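Carboxylesterase (Est-2) (Archaeoglobus fulgidus, PDB 5FRD) is probably a carboxylesterase of the alpha/beta-hydrolase family and binds coenzyme A near its active site. Local coordinates at residues G115-V120 and C172-L178. Where two conformers were deposited one is given. Residues are numbered along the deposited sequence.
Sequences GARLRV and CDRFDLL. With COA (coenzyme A), chain C.
Two arginines two residues apart, Arg117 and Arg119, each form a salt bridge with an aspartate of 172-178, and both border coenzyme A. Segment 115-120 is an irregular loop, extended at Arg117 but kinked at Ala116 and Leu118. Residues 116-118 run antiparallel to 175-177 about a single bridge, the non-hydrogen-bonded pair Arg117-Asp176 (CA-CA 4.3 Å): Leu177 N donates to Ala116 O (2.7 Å) and Leu118 N, weakly, to Phe175 O (3.4 Å). Leu118 and Arg119 then lie against Cys172 and Asp173 at the end of helix 162-173 (Arg119 CA-Asp173 CA 4.2 Å). Arg117, chi1 and chi2 both t, brings NE to Asp176 OD1 (2.8 Å); the same oxygen accepts from Leu178 N (3.1 Å), closing an Asx turn just before helix 178-182. Asp173 OD1 takes Arg119 NE and Val120 N, both at 2.9 Å, and a water joins it to Val120 O. Leu118 packs CB on Cys172 CB (3.9 Å) and CD1 on Phe175 CD2 (4.1 Å), while Phe175 also rests on helix 90-101. The coenzyme lies along 115-120: its N6A donates to Arg117 O (2.9 Å), Arg117 NH1 reaches its O1A (2.8 Å), and its S1P ends 4.0 Å from Cys172 CB. The loop after strand 106-112 thus meets the later part of the helical insertion between strands 106-112 and 192-197 of this alpha/beta-hydrolase fold, forming one wall of the coenzyme A pocket.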
loop_
_atom_site.group_PDB
_atom_site.type_symbol
_atom_site.label_atom_id
_atom_site.label_comp_id
_atom_site.label_asym_id
_atom_site.label_seq_id
_atom_site.Cartn_x
_atom_site.Cartn_y
_atom_site.Cartn_z
ATOM N N GLY A 115 -3.503 -2.916 8.105
ATOM C CA GLY A 115 -3.767 -3.563 9.380
ATOM C C GLY A 115 -2.790 -4.682 9.625
ATOM O O GLY A 115 -2.102 -5.170 8.709
ATOM N N ALA A 116 -2.734 -5.104 10.873
ATOM C CA ALA A 116 -1.954 -6.283 11.275
ATOM C C ALA A 116 -2.619 -7.604 10.930
ATOM O O ALA A 116 -1.986 -8.648 10.945
ATOM C CB ALA A 116 -1.679 -6.220 12.768
ATOM N N ARG A 117 -3.886 -7.550 10.566
ATOM C CA ARG A 117 -4.689 -8.671 10.126
ATOM C C ARG A 117 -5.719 -8.093 9.159
ATOM O O ARG A 117 -6.308 -7.022 9.450
ATOM C CB ARG A 117 -5.400 -9.327 11.311
ATOM C CG ARG A 117 -6.168 -10.590 10.945
ATOM C CD ARG A 117 -7.017 -11.081 12.110
ATOM N NE ARG A 117 -6.183 -11.720 13.127
ATOM C CZ ARG A 117 -6.646 -12.234 14.264
ATOM N NH1 ARG A 117 -7.934 -12.150 14.577
ATOM N NH2 ARG A 117 -5.786 -12.797 15.110
ATOM N N LEU A 118 -5.919 -8.772 8.026
ATOM C CA LEU A 118 -6.743 -8.211 6.944
ATOM C C LEU A 118 -7.799 -9.178 6.449
ATOM O O LEU A 118 -7.990 -9.383 5.241
ATOM C CB LEU A 118 -5.833 -7.717 5.811
ATOM C CG LEU A 118 -4.942 -6.513 6.142
ATOM C CD1 LEU A 118 -3.988 -6.248 4.986
ATOM C CD2 LEU A 118 -5.767 -5.258 6.431
ATOM N N ARG A 119 -8.563 -9.726 7.386
ATOM C CA ARG A 119 -9.710 -10.515 7.007
ATOM C C ARG A 119 -10.635 -9.718 6.072
ATOM O O ARG A 119 -10.846 -8.518 6.261
ATOM C CB ARG A 119 -10.494 -10.946 8.250
ATOM C CG ARG A 119 -9.798 -12.021 9.084
ATOM C CD ARG A 119 -9.764 -13.406 8.425
ATOM N NE ARG A 119 -11.029 -13.762 7.809
ATOM C CZ ARG A 119 -12.152 -14.056 8.465
ATOM N NH1 ARG A 119 -12.174 -14.108 9.789
ATOM N NH2 ARG A 119 -13.269 -14.298 7.769
ATOM N N VAL A 120 -11.187 -10.417 5.091
ATOM C CA VAL A 120 -12.077 -9.826 4.114
ATOM C C VAL A 120 -13.523 -10.328 4.311
ATOM O O VAL A 120 -13.755 -11.530 4.454
ATOM C CB VAL A 120 -11.596 -10.144 2.694
ATOM C CG1 VAL A 120 -12.514 -9.509 1.655
ATOM C CG2 VAL A 120 -10.147 -9.695 2.502
ATOM N N CYS A 172 -4.749 -11.271 1.462
ATOM C CA CYS A 172 -5.109 -10.444 2.621
ATOM C C CYS A 172 -5.825 -11.242 3.699
ATOM O O CYS A 172 -5.526 -11.131 4.917
ATOM C CB CYS A 172 -6.023 -9.280 2.228
ATOM S SG CYS A 172 -5.246 -7.992 1.235
ATOM N N ASP A 173 -6.763 -12.064 3.257
ATOM C CA ASP A 173 -7.602 -12.809 4.193
ATOM C C ASP A 173 -6.782 -13.772 5.049
ATOM O O ASP A 173 -7.217 -14.101 6.157
ATOM C CB ASP A 173 -8.673 -13.551 3.421
ATOM C CG ASP A 173 -9.810 -13.994 4.293
ATOM O OD1 ASP A 173 -10.399 -13.209 5.051
ATOM O OD2 ASP A 173 -10.178 -15.162 4.160
ATOM N N ARG A 174 -5.644 -14.213 4.536
ATOM C CA ARG A 174 -4.749 -15.132 5.255
ATOM C C ARG A 174 -3.632 -14.413 6.007
ATOM O O ARG A 174 -2.848 -15.050 6.717
ATOM C CB ARG A 174 -4.165 -16.166 4.287
ATOM C CG ARG A 174 -5.216 -17.111 3.717
ATOM C CD ARG A 174 -4.606 -18.344 3.058
ATOM N NE ARG A 174 -3.860 -18.050 1.827
ATOM C CZ ARG A 174 -4.354 -18.066 0.582
ATOM N NH1 ARG A 174 -5.634 -18.358 0.334
ATOM N NH2 ARG A 174 -3.549 -17.787 -0.445
ATOM N N PHE A 175 -3.557 -13.086 5.885
ATOM C CA PHE A 175 -2.511 -12.329 6.518
ATOM C C PHE A 175 -2.868 -12.023 7.976
ATOM O O PHE A 175 -3.917 -11.451 8.266
ATOM C CB PHE A 175 -2.293 -11.013 5.737
ATOM C CG PHE A 175 -1.312 -10.087 6.384
ATOM C CD1 PHE A 175 0.053 -10.323 6.294
ATOM C CD2 PHE A 175 -1.760 -8.978 7.086
ATOM C CE1 PHE A 175 0.938 -9.478 6.899
ATOM C CE2 PHE A 175 -0.866 -8.125 7.687
ATOM C CZ PHE A 175 0.476 -8.373 7.588
ATOM N N ASP A 176 -1.972 -12.387 8.890
ATOM C CA ASP A 176 -2.236 -12.232 10.321
ATOM C C ASP A 176 -0.940 -12.148 11.118
ATOM O O ASP A 176 -0.266 -13.169 11.337
ATOM C CB ASP A 176 -3.093 -13.406 10.824
ATOM C CG ASP A 176 -3.444 -13.288 12.294
ATOM O OD1 ASP A 176 -3.425 -12.165 12.848
ATOM O OD2 ASP A 176 -3.714 -14.333 12.913
ATOM N N LEU A 177 -0.620 -10.934 11.566
ATOM C CA LEU A 177 0.468 -10.677 12.482
ATOM C C LEU A 177 -0.055 -10.158 13.832
ATOM O O LEU A 177 0.738 -9.695 14.647
ATOM C CB LEU A 177 1.403 -9.641 11.879
ATOM C CG LEU A 177 2.173 -10.018 10.623
ATOM C CD1 LEU A 177 3.014 -8.858 10.130
ATOM C CD2 LEU A 177 3.066 -11.235 10.851
ATOM N N LEU A 178 -1.352 -10.240 14.080
ATOM C CA LEU A 178 -1.962 -9.484 15.187
ATOM C C LEU A 178 -1.364 -9.899 16.556
ATOM O O LEU A 178 -0.947 -9.045 17.331
ATOM C CB LEU A 178 -3.478 -9.666 15.153
ATOM C CG LEU A 178 -4.338 -8.798 16.058
ATOM C CD1 LEU A 178 -4.308 -7.365 15.574
ATOM C CD2 LEU A 178 -5.777 -9.322 16.079
HETATM N N1A COA C . -6.240 -4.491 14.037
HETATM C C2A COA C . -6.758 -4.533 15.273
HETATM N N3A COA C . -7.687 -5.433 15.617
HETATM C C4A COA C . -8.123 -6.353 14.727
HETATM C C5A COA C . -7.610 -6.377 13.373
HETATM C C6A COA C . -6.601 -5.379 13.062
HETATM N N6A COA C . -6.078 -5.330 11.819
HETATM N N7A COA C . -8.218 -7.359 12.689
HETATM C C8A COA C . -9.045 -7.948 13.571
HETATM N N9A COA C . -8.982 -7.336 14.772
HETATM C C1B COA C . -9.790 -7.703 15.951
HETATM C C2B COA C . -11.210 -7.295 15.683
HETATM O O2B COA C . -11.395 -5.923 16.026
HETATM C C3B COA C . -11.979 -8.301 16.523
HETATM O O3B COA C . -12.023 -7.838 17.871
HETATM P P3B COA C . -13.366 -7.912 18.769
HETATM O O7A COA C . -13.593 -9.407 18.857
HETATM O O8A COA C . -14.387 -7.134 17.964
HETATM O O9A COA C . -12.963 -7.231 20.059
HETATM C C4B COA C . -11.135 -9.558 16.439
HETATM O O4B COA C . -9.805 -9.107 16.113
HETATM C C5B COA C . -11.607 -10.569 15.406
HETATM O O5B COA C . -11.653 -9.938 14.116
HETATM P P1A COA C . -11.335 -10.758 12.773
HETATM O O1A COA C . -10.131 -11.592 12.931
HETATM O O2A COA C . -11.315 -9.700 11.670
HETATM O O3A COA C . -12.537 -11.797 12.521
HETATM P P2A COA C . -14.127 -11.553 12.519
HETATM O O4A COA C . -14.630 -12.901 12.083
HETATM O O5A COA C . -14.550 -10.882 13.789
HETATM O O6A COA C . -14.450 -10.449 11.380
HETATM C CBP COA C . -14.675 -9.475 9.235
HETATM C CCP COA C . -14.227 -10.712 10.001
HETATM C CDP COA C . -14.380 -9.703 7.754
HETATM C CEP COA C . -16.191 -9.292 9.449
HETATM C CAP COA C . -13.887 -8.247 9.758
HETATM O OAP COA C . -12.460 -8.504 9.695
HETATM C C9P COA C . -14.214 -6.983 8.994
HETATM O O9P COA C . -15.308 -6.469 9.099
HETATM N N8P COA C . -13.231 -6.459 8.240
HETATM C C7P COA C . -13.323 -5.159 7.569
HETATM C C6P COA C . -13.858 -5.230 6.143
HETATM C C5P COA C . -12.966 -5.835 5.077
HETATM O O5P COA C . -13.406 -6.701 4.310
HETATM N N4P COA C . -11.728 -5.347 4.967
HETATM C C3P COA C . -10.818 -5.752 3.921
HETATM C C2P COA C . -9.402 -5.736 4.447
HETATM S S1P COA C . -8.275 -6.094 3.082
HETATM O O HOH W 1 -13.240 -14.223 4.601
#